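Local coordinates for Serine/threonine protein kinase (Mycobacterium tuberculosis, PDB 4ESQ) that probably phosphorylates proteins on serine and threonine as a membrane receptor kinase, of which this chain is the extracellular sensor domain, at residues M24-M38 / I70-H84. Residues are numbered along the deposited sequence; the frame is centred on the assembly and turned at random.
Sequences MGSSSMQPGKPITSM and INGLISSEPGDNYEH
Two torsions bring Ser26 and Glu77 together: the serine OG stands trans to its own backbone N (chi1 -178°), while the glutamate chain, bent at chi2 (91°), folds its carboxylate back toward His84. Ser26 OG donates to Glu77 OE2 at 2.8 Å, arriving from above the carboxylate plane. The same OE2 turns its syn lone pair to His84 ND1, 2.7 Å away in the imidazole plane and almost perfectly straight, a His-carboxylate hydrogen bond. OE1 takes the backbone N of His84, so the Glu77 carboxylate, at one end of the loop between strands 69-76 and 84-92, ties itself to His84 at the other. Ser26 OG also accepts from Ser28 N, closing an ST turn. Met24 O lies over one face of the imidazole, and Met29, crossing His84 at about a right angle, sets SD 3.7 Å from His84 CB and its CE against Ser75 O.

Beyond this cluster the 30-31 strand forms an edge of the antiparallel sheet of the PknH-like extracellular domain. Gln30 and Ser76 are a hydrogen-bonded pair, and Gly32 N continues the pairing to Ile74 O (2.9 Å). The chain then loops through Lys33 and Pro34, where a water accepts from Ile74 N and donates to Lys33 O, before Ile35 and Gly72 pair through both N-H groups with the register shifted by one residue. Past them, a second water links Thr36 O to Ile70 N. Ile35 CD1 reaches Ile74 CD1 at 3.8 Å, with a terbium ion about 6 Å from the Ile74 side chain; Met38 CE packs against Ile70 CB at 3.7 Å, and the Met38 side chain also touches Tyr62 of helix 59-62.

Two donors on OE2 would favour a charged carboxylate, and the in-plane ND1-OE2 bond holds the imidazole's rotation, while the two waters complete the edge pairing where direct backbone bonds lapse.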
# COMPACT_ATOMS: atom_id res chain seq x y z
N MET A 24 12.72 7.32 -0.20
CA MET A 24 11.91 8.54 -0.14
C MET A 24 12.72 9.83 -0.27
O MET A 24 12.15 10.90 -0.47
CB MET A 24 11.07 8.59 1.15
CG MET A 24 9.98 7.51 1.25
SD MET A 24 8.96 7.32 -0.23
CE MET A 24 8.06 8.86 -0.22
N GLY A 25 14.05 9.73 -0.16
CA GLY A 25 14.86 10.93 -0.22
C GLY A 25 14.89 11.68 1.09
O GLY A 25 14.93 12.91 1.12
N SER A 26 14.86 10.93 2.19
CA SER A 26 14.86 11.51 3.53
C SER A 26 16.01 10.94 4.35
O SER A 26 16.65 9.97 3.95
CB SER A 26 13.53 11.20 4.22
OG SER A 26 13.46 11.78 5.52
N SER A 27 16.27 11.54 5.51
CA SER A 27 17.23 11.01 6.47
C SER A 27 16.63 10.97 7.87
O SER A 27 17.34 10.74 8.84
CB SER A 27 18.50 11.89 6.51
OG SER A 27 19.27 11.77 5.33
N SER A 28 15.33 11.22 7.97
CA SER A 28 14.72 11.38 9.29
C SER A 28 13.34 10.73 9.47
O SER A 28 12.68 10.98 10.47
CB SER A 28 14.64 12.87 9.65
OG SER A 28 13.91 13.58 8.66
N MET A 29 12.92 9.90 8.52
CA MET A 29 11.62 9.24 8.68
C MET A 29 11.72 8.22 9.80
O MET A 29 12.74 7.53 9.93
CB MET A 29 11.17 8.59 7.37
CG MET A 29 10.86 9.57 6.27
SD MET A 29 10.49 8.79 4.68
CE MET A 29 8.82 8.23 4.99
N GLN A 30 10.68 8.13 10.61
CA GLN A 30 10.64 7.17 11.70
C GLN A 30 9.37 6.35 11.64
O GLN A 30 8.29 6.89 11.38
CB GLN A 30 10.73 7.88 13.05
CG GLN A 30 12.14 8.30 13.43
CD GLN A 30 12.92 7.18 14.09
OE1 GLN A 30 12.90 7.03 15.31
NE2 GLN A 30 13.62 6.39 13.28
N PRO A 31 9.48 5.03 11.88
CA PRO A 31 8.32 4.14 11.91
C PRO A 31 7.53 4.30 13.20
O PRO A 31 8.10 4.66 14.24
CB PRO A 31 8.96 2.75 11.86
CG PRO A 31 10.31 2.93 12.48
CD PRO A 31 10.75 4.31 12.10
N GLY A 32 6.24 4.01 13.13
CA GLY A 32 5.40 3.93 14.32
C GLY A 32 5.36 2.52 14.86
O GLY A 32 6.24 1.69 14.59
N LYS A 33 4.34 2.22 15.66
CA LYS A 33 4.21 0.88 16.22
C LYS A 33 3.82 -0.13 15.15
O LYS A 33 3.17 0.22 14.17
CB LYS A 33 3.19 0.88 17.36
CG LYS A 33 3.68 1.61 18.61
CD LYS A 33 2.60 1.71 19.68
CE LYS A 33 1.51 2.68 19.28
NZ LYS A 33 0.58 2.99 20.41
N PRO A 34 4.22 -1.40 15.33
CA PRO A 34 3.83 -2.40 14.34
C PRO A 34 2.32 -2.44 14.16
O PRO A 34 1.56 -2.35 15.12
CB PRO A 34 4.31 -3.71 14.95
CG PRO A 34 5.48 -3.31 15.81
CD PRO A 34 5.13 -1.94 16.35
N ILE A 35 1.89 -2.55 12.91
CA ILE A 35 0.50 -2.75 12.58
C ILE A 35 0.28 -4.23 12.31
O ILE A 35 0.97 -4.82 11.48
CB ILE A 35 0.11 -1.96 11.32
CG1 ILE A 35 0.39 -0.47 11.55
CG2 ILE A 35 -1.36 -2.22 10.95
CD1 ILE A 35 0.32 0.38 10.29
N THR A 36 -0.67 -4.84 13.01
CA THR A 36 -0.85 -6.28 12.95
C THR A 36 -2.30 -6.71 12.67
O THR A 36 -2.64 -7.88 12.80
CB THR A 36 -0.34 -6.97 14.23
OG1 THR A 36 -1.22 -6.69 15.32
CG2 THR A 36 1.06 -6.46 14.57
N SER A 37 -3.14 -5.76 12.29
CA SER A 37 -4.51 -6.06 11.90
C SER A 37 -4.95 -5.12 10.79
O SER A 37 -4.32 -4.07 10.58
CB SER A 37 -5.46 -5.92 13.10
OG SER A 37 -5.26 -4.67 13.74
N MET A 38 -6.00 -5.50 10.07
CA MET A 38 -6.54 -4.64 9.02
C MET A 38 -7.22 -3.44 9.66
O MET A 38 -7.66 -3.49 10.80
CB MET A 38 -7.54 -5.40 8.15
CG MET A 38 -6.95 -6.56 7.36
SD MET A 38 -5.77 -5.99 6.12
CE MET A 38 -5.13 -7.59 5.59
N ILE A 70 -1.44 -10.02 8.72
CA ILE A 70 -0.93 -8.80 8.10
C ILE A 70 0.11 -8.16 9.02
O ILE A 70 -0.05 -8.15 10.25
CB ILE A 70 -2.09 -7.81 7.77
CG1 ILE A 70 -1.57 -6.46 7.22
CG2 ILE A 70 -2.99 -7.59 8.98
CD1 ILE A 70 -1.29 -5.39 8.30
N ASN A 71 1.19 -7.66 8.44
CA ASN A 71 2.17 -6.90 9.21
C ASN A 71 2.56 -5.65 8.45
O ASN A 71 2.91 -5.71 7.27
CB ASN A 71 3.41 -7.75 9.52
CG ASN A 71 4.25 -7.18 10.66
OD1 ASN A 71 5.18 -6.41 10.44
ND2 ASN A 71 3.92 -7.57 11.89
N GLY A 72 2.48 -4.50 9.12
CA GLY A 72 2.78 -3.25 8.45
C GLY A 72 3.44 -2.20 9.33
O GLY A 72 3.54 -2.37 10.55
N LEU A 73 3.87 -1.12 8.69
CA LEU A 73 4.48 0.02 9.38
C LEU A 73 4.15 1.32 8.66
O LEU A 73 4.15 1.37 7.42
CB LEU A 73 6.00 -0.13 9.41
CG LEU A 73 6.65 -1.10 10.40
CD1 LEU A 73 8.15 -1.19 10.11
CD2 LEU A 73 6.39 -0.66 11.85
N ILE A 74 3.91 2.37 9.42
CA ILE A 74 3.73 3.69 8.84
C ILE A 74 4.89 4.55 9.30
O ILE A 74 5.20 4.58 10.49
CB ILE A 74 2.40 4.31 9.29
CG1 ILE A 74 1.25 3.60 8.57
CG2 ILE A 74 2.39 5.79 8.97
CD1 ILE A 74 -0.11 3.93 9.10
N SER A 75 5.56 5.20 8.35
CA SER A 75 6.73 6.04 8.65
C SER A 75 6.61 7.44 8.08
O SER A 75 6.08 7.63 6.99
CB SER A 75 7.99 5.41 8.08
OG SER A 75 8.17 4.12 8.60
N SER A 76 7.14 8.42 8.81
CA SER A 76 7.17 9.80 8.33
C SER A 76 8.17 10.59 9.16
O SER A 76 8.57 10.16 10.24
CB SER A 76 5.79 10.45 8.43
OG SER A 76 5.38 10.55 9.79
N GLU A 77 8.59 11.76 8.66
CA GLU A 77 9.39 12.65 9.49
C GLU A 77 8.55 13.03 10.71
O GLU A 77 7.32 13.05 10.63
CB GLU A 77 9.82 13.89 8.71
CG GLU A 77 10.89 13.64 7.65
CD GLU A 77 10.32 13.32 6.27
OE1 GLU A 77 9.10 13.15 6.15
OE2 GLU A 77 11.11 13.25 5.30
N PRO A 78 9.19 13.31 11.84
CA PRO A 78 8.44 13.76 13.02
C PRO A 78 7.70 15.07 12.74
O PRO A 78 8.16 15.87 11.93
CB PRO A 78 9.53 14.00 14.07
CG PRO A 78 10.69 13.17 13.61
CD PRO A 78 10.64 13.23 12.11
N GLY A 79 6.58 15.28 13.41
CA GLY A 79 5.86 16.54 13.28
C GLY A 79 4.63 16.43 12.40
O GLY A 79 4.39 15.39 11.79
N ASP A 80 3.87 17.52 12.33
CA ASP A 80 2.58 17.50 11.64
C ASP A 80 2.68 17.81 10.16
O ASP A 80 1.74 17.57 9.40
CB ASP A 80 1.61 18.50 12.30
CG ASP A 80 1.41 18.24 13.77
OD1 ASP A 80 0.82 17.20 14.12
OD2 ASP A 80 1.84 19.09 14.59
N ASN A 81 3.83 18.34 9.74
CA ASN A 81 4.02 18.71 8.34
C ASN A 81 5.18 17.97 7.69
O ASN A 81 6.05 18.58 7.06
CB ASN A 81 4.21 20.23 8.22
CG ASN A 81 2.98 21.00 8.68
OD1 ASN A 81 1.89 20.83 8.15
ND2 ASN A 81 3.16 21.83 9.70
N TYR A 82 5.19 16.65 7.86
CA TYR A 82 6.22 15.79 7.27
C TYR A 82 6.24 15.90 5.75
O TYR A 82 5.19 16.07 5.12
CB TYR A 82 5.97 14.33 7.66
CG TYR A 82 4.50 13.94 7.59
CD1 TYR A 82 3.93 13.53 6.39
CD2 TYR A 82 3.70 13.98 8.72
CE1 TYR A 82 2.59 13.17 6.33
CE2 TYR A 82 2.37 13.62 8.67
CZ TYR A 82 1.82 13.21 7.48
OH TYR A 82 0.49 12.87 7.43
N GLU A 83 7.44 15.80 5.17
CA GLU A 83 7.58 15.85 3.71
C GLU A 83 7.26 14.51 3.04
O GLU A 83 6.92 14.48 1.86
CB GLU A 83 9.00 16.28 3.32
CG GLU A 83 9.35 17.72 3.70
CD GLU A 83 8.66 18.75 2.81
OE1 GLU A 83 8.45 18.47 1.61
OE2 GLU A 83 8.32 19.83 3.32
N HIS A 84 7.37 13.42 3.80
CA HIS A 84 7.21 12.07 3.24
C HIS A 84 6.41 11.19 4.19
O HIS A 84 6.50 11.34 5.41
CB HIS A 84 8.57 11.43 3.00
CG HIS A 84 9.50 12.27 2.17
ND1 HIS A 84 10.51 13.03 2.72
CD2 HIS A 84 9.55 12.48 0.83
CE1 HIS A 84 11.16 13.66 1.75
NE2 HIS A 84 10.59 13.35 0.60
O HOH W 1 3.42 2.27 12.34
O HOH W 2 -2.38 -10.23 11.46